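Local coordinates for putative cytochrome P450 YjiB (Bacillus subtilis subsp. subtilis, PDB 4RM4), which probably acts as a heme-dependent monooxygenase, binding a heme whose iron would activate molecular oxygen for insertion into organic substrates, at residues Y53-K57 with N337-A341. Sequence-based numbering, arbitrary orientation.
With HEM (protoporphyrin IX containing Fe), chain B.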
loop_
_atom_site.group_PDB
_atom_site.type_symbol
_atom_site.label_atom_id
_atom_site.label_comp_id
_atom_site.label_asym_id
_atom_site.label_seq_id
_atom_site.Cartn_x
_atom_site.Cartn_y
_atom_site.Cartn_z
ATOM N N TYR A 53 -4.395 -18.971 4.496
ATOM C CA TYR A 53 -5.069 -17.865 5.186
ATOM C C TYR A 53 -4.987 -17.917 6.732
ATOM O O TYR A 53 -4.599 -16.943 7.371
ATOM C CB TYR A 53 -6.525 -17.768 4.723
ATOM C CG TYR A 53 -7.292 -16.610 5.316
ATOM C CD1 TYR A 53 -7.419 -15.400 4.631
ATOM C CD2 TYR A 53 -7.889 -16.728 6.563
ATOM C CE1 TYR A 53 -8.133 -14.334 5.189
ATOM C CE2 TYR A 53 -8.579 -15.685 7.124
ATOM C CZ TYR A 53 -8.705 -14.492 6.441
ATOM O OH TYR A 53 -9.420 -13.472 7.029
ATOM N N ASP A 54 -5.373 -19.029 7.352
ATOM C CA ASP A 54 -5.322 -19.074 8.815
ATOM C C ASP A 54 -3.900 -18.885 9.366
ATOM O O ASP A 54 -3.688 -18.192 10.367
ATOM C CB ASP A 54 -5.950 -20.373 9.352
ATOM C CG ASP A 54 -7.444 -20.455 9.079
ATOM O OD1 ASP A 54 -8.061 -19.409 8.780
ATOM O OD2 ASP A 54 -8.003 -21.568 9.171
ATOM N N ASP A 55 -2.919 -19.497 8.710
ATOM C CA ASP A 55 -1.537 -19.378 9.148
ATOM C C ASP A 55 -1.022 -17.949 8.967
ATOM O O ASP A 55 -0.442 -17.363 9.893
ATOM C CB ASP A 55 -0.654 -20.376 8.401
ATOM C CG ASP A 55 -1.029 -21.815 8.700
ATOM O OD1 ASP A 55 -1.667 -22.031 9.746
ATOM O OD2 ASP A 55 -0.683 -22.715 7.901
ATOM N N VAL A 56 -1.243 -17.395 7.783
ATOM C CA VAL A 56 -0.844 -16.017 7.510
ATOM C C VAL A 56 -1.473 -15.047 8.509
ATOM O O VAL A 56 -0.800 -14.177 9.053
ATOM C CB VAL A 56 -1.219 -15.575 6.077
ATOM C CG1 VAL A 56 -1.084 -14.050 5.947
ATOM C CG2 VAL A 56 -0.343 -16.276 5.054
ATOM N N LYS A 57 -2.771 -15.188 8.758
ATOM C CA LYS A 57 -3.469 -14.230 9.618
ATOM C C LYS A 57 -2.968 -14.333 11.064
ATOM O O LYS A 57 -2.803 -13.318 11.757
ATOM C CB LYS A 57 -4.985 -14.440 9.538
ATOM C CG LYS A 57 -5.786 -13.274 10.087
ATOM C CD LYS A 57 -7.263 -13.419 9.786
ATOM C CE LYS A 57 -8.040 -12.174 10.196
ATOM N NZ LYS A 57 -9.456 -12.300 9.746
ATOM N N ASN A 337 -16.084 -9.963 2.733
ATOM C CA ASN A 337 -14.797 -10.083 2.065
ATOM C C ASN A 337 -13.653 -9.794 3.030
ATOM O O ASN A 337 -13.087 -8.705 3.012
ATOM C CB ASN A 337 -14.745 -9.111 0.885
ATOM C CG ASN A 337 -13.656 -9.468 -0.112
ATOM O OD1 ASN A 337 -12.773 -10.271 0.183
ATOM N ND2 ASN A 337 -13.722 -8.880 -1.296
ATOM N N PRO A 338 -13.312 -10.776 3.879
ATOM C CA PRO A 338 -12.310 -10.662 4.947
ATOM C C PRO A 338 -10.874 -10.838 4.441
ATOM O O PRO A 338 -10.086 -11.617 4.992
ATOM C CB PRO A 338 -12.687 -11.816 5.878
ATOM C CG PRO A 338 -13.242 -12.856 4.949
ATOM C CD PRO A 338 -13.900 -12.123 3.816
ATOM N N HIS A 339 -10.527 -10.104 3.395
ATOM C CA HIS A 339 -9.158 -10.133 2.905
ATOM C C HIS A 339 -8.213 -9.551 3.957
ATOM O O HIS A 339 -8.626 -8.841 4.874
ATOM C CB HIS A 339 -9.035 -9.357 1.595
ATOM C CG HIS A 339 -9.247 -7.884 1.741
ATOM N ND1 HIS A 339 -8.302 -7.044 2.300
ATOM C CD2 HIS A 339 -10.295 -7.100 1.398
ATOM C CE1 HIS A 339 -8.767 -5.807 2.300
ATOM N NE2 HIS A 339 -9.971 -5.812 1.751
ATOM N N ILE A 340 -6.939 -9.849 3.828
ATOM C CA ILE A 340 -5.980 -9.236 4.722
ATOM C C ILE A 340 -4.985 -8.364 3.962
ATOM O O ILE A 340 -3.823 -8.280 4.307
ATOM C CB ILE A 340 -5.328 -10.262 5.660
ATOM C CG1 ILE A 340 -5.031 -11.578 4.942
ATOM C CG2 ILE A 340 -6.283 -10.584 6.805
ATOM C CD1 ILE A 340 -4.603 -12.671 5.911
ATOM N N ALA A 341 -5.479 -7.663 2.946
ATOM C CA ALA A 341 -4.598 -6.815 2.152
ATOM C C ALA A 341 -3.990 -5.691 2.980
ATOM O O ALA A 341 -2.891 -5.220 2.675
ATOM C CB ALA A 341 -5.337 -6.251 0.973
HETATM C CHA HEM B . 0.560 -0.667 7.528
HETATM C CHB HEM B . -0.983 -2.193 3.204
HETATM C CHC HEM B . -1.817 2.418 1.858
HETATM C CHD HEM B . 0.196 3.973 5.983
HETATM C C1A HEM B . 0.177 -1.493 6.491
HETATM C C2A HEM B . 0.116 -2.941 6.521
HETATM C C3A HEM B . -0.311 -3.364 5.328
HETATM C C4A HEM B . -0.550 -2.202 4.505
HETATM C CMA HEM B . -0.521 -4.839 4.887
HETATM C CAA HEM B . 0.468 -3.851 7.724
HETATM C CBA HEM B . 1.970 -4.029 7.841
HETATM C CGA HEM B . 2.325 -5.133 8.812
HETATM O O1A HEM B . 3.545 -5.417 8.921
HETATM O O2A HEM B . 1.414 -5.715 9.455
HETATM C C1B HEM B . -1.366 -1.076 2.504
HETATM C C2B HEM B . -2.058 -1.091 1.228
HETATM C C3B HEM B . -2.266 0.180 0.855
HETATM C C4B HEM B . -1.745 1.048 1.884
HETATM C CMB HEM B . -2.449 -2.375 0.465
HETATM C CAB HEM B . -2.980 0.736 -0.398
HETATM C CBB HEM B . -3.822 -0.028 -1.096
HETATM C C1C HEM B . -1.377 3.233 2.868
HETATM C C2C HEM B . -1.494 4.678 2.914
HETATM C C3C HEM B . -0.935 5.090 4.059
HETATM C C4C HEM B . -0.454 3.936 4.766
HETATM C CMC HEM B . -2.168 5.516 1.807
HETATM C CAC HEM B . -0.762 6.520 4.629
HETATM C CBC HEM B . -0.943 7.639 3.922
HETATM C C1D HEM B . 0.504 2.882 6.764
HETATM C C2D HEM B . 1.153 2.970 8.041
HETATM C C3D HEM B . 1.271 1.523 8.537
HETATM C C4D HEM B . 0.672 0.707 7.499
HETATM C CMD HEM B . 1.614 4.259 8.748
HETATM C CAD HEM B . 1.888 1.053 9.876
HETATM C CBD HEM B . 0.761 0.978 10.909
HETATM C CGD HEM B . 1.288 0.419 12.210
HETATM O O1D HEM B . 0.588 0.577 13.248
HETATM O O2D HEM B . 2.409 -0.153 12.191
HETATM N NA HEM B . -0.231 -1.083 5.236
HETATM N NB HEM B . -1.188 0.251 2.860
HETATM N NC HEM B . -0.732 2.807 4.013
HETATM N ND HEM B . 0.231 1.555 6.486
HETATM FE FE HEM B . -0.618 0.868 4.720
HETATM O O HOH W 1 1.546 0.543 3.645
#
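K57, which closes the first turn of helix 53-61, comes nearest I340 of the irregular segment 337-341, with their CA atoms 7.4 Å apart; one helix turn back, Y53 reaches P338, two residues before I340 and the centre of an inverse gamma turn. The Y53 ring swings across to the loop because its CG lies anti to the backbone N (chi1 -177°). Its hydroxyl donates to P338 O over 2.8 Å, in the carbonyl plane with a C=O...OH angle of 152°, and the carbonyl oxygen sits at the ring edge. The extended K57 chain, one turn on, converges on the tyrosine to bring NZ within 3.0 Å of Y53 OH and donate to it. The hydroxyl is thus gripped by two bonds, which should fix the end of the ring and, probably, polarise its O-H toward the loop.

Deeper in, the I340 CD1 methyl fits between the helix side chains, 3.8 Å from V56 CG1 and 4.0 Å from Y53 CE1, while K57 CB borders it at 4.1 Å. A317 of helix 314-317 also packs on Y53, V56 and I340. Next along, A341 lines the heme pocket, its O 3.3 Å from the heme methyl CMA. Here helix 53-61, following strand 47-50 of the mixed sheet, docks on the cytochrome P450 meander leading to C349, by family analogy the axial iron ligand on the proximal heme side.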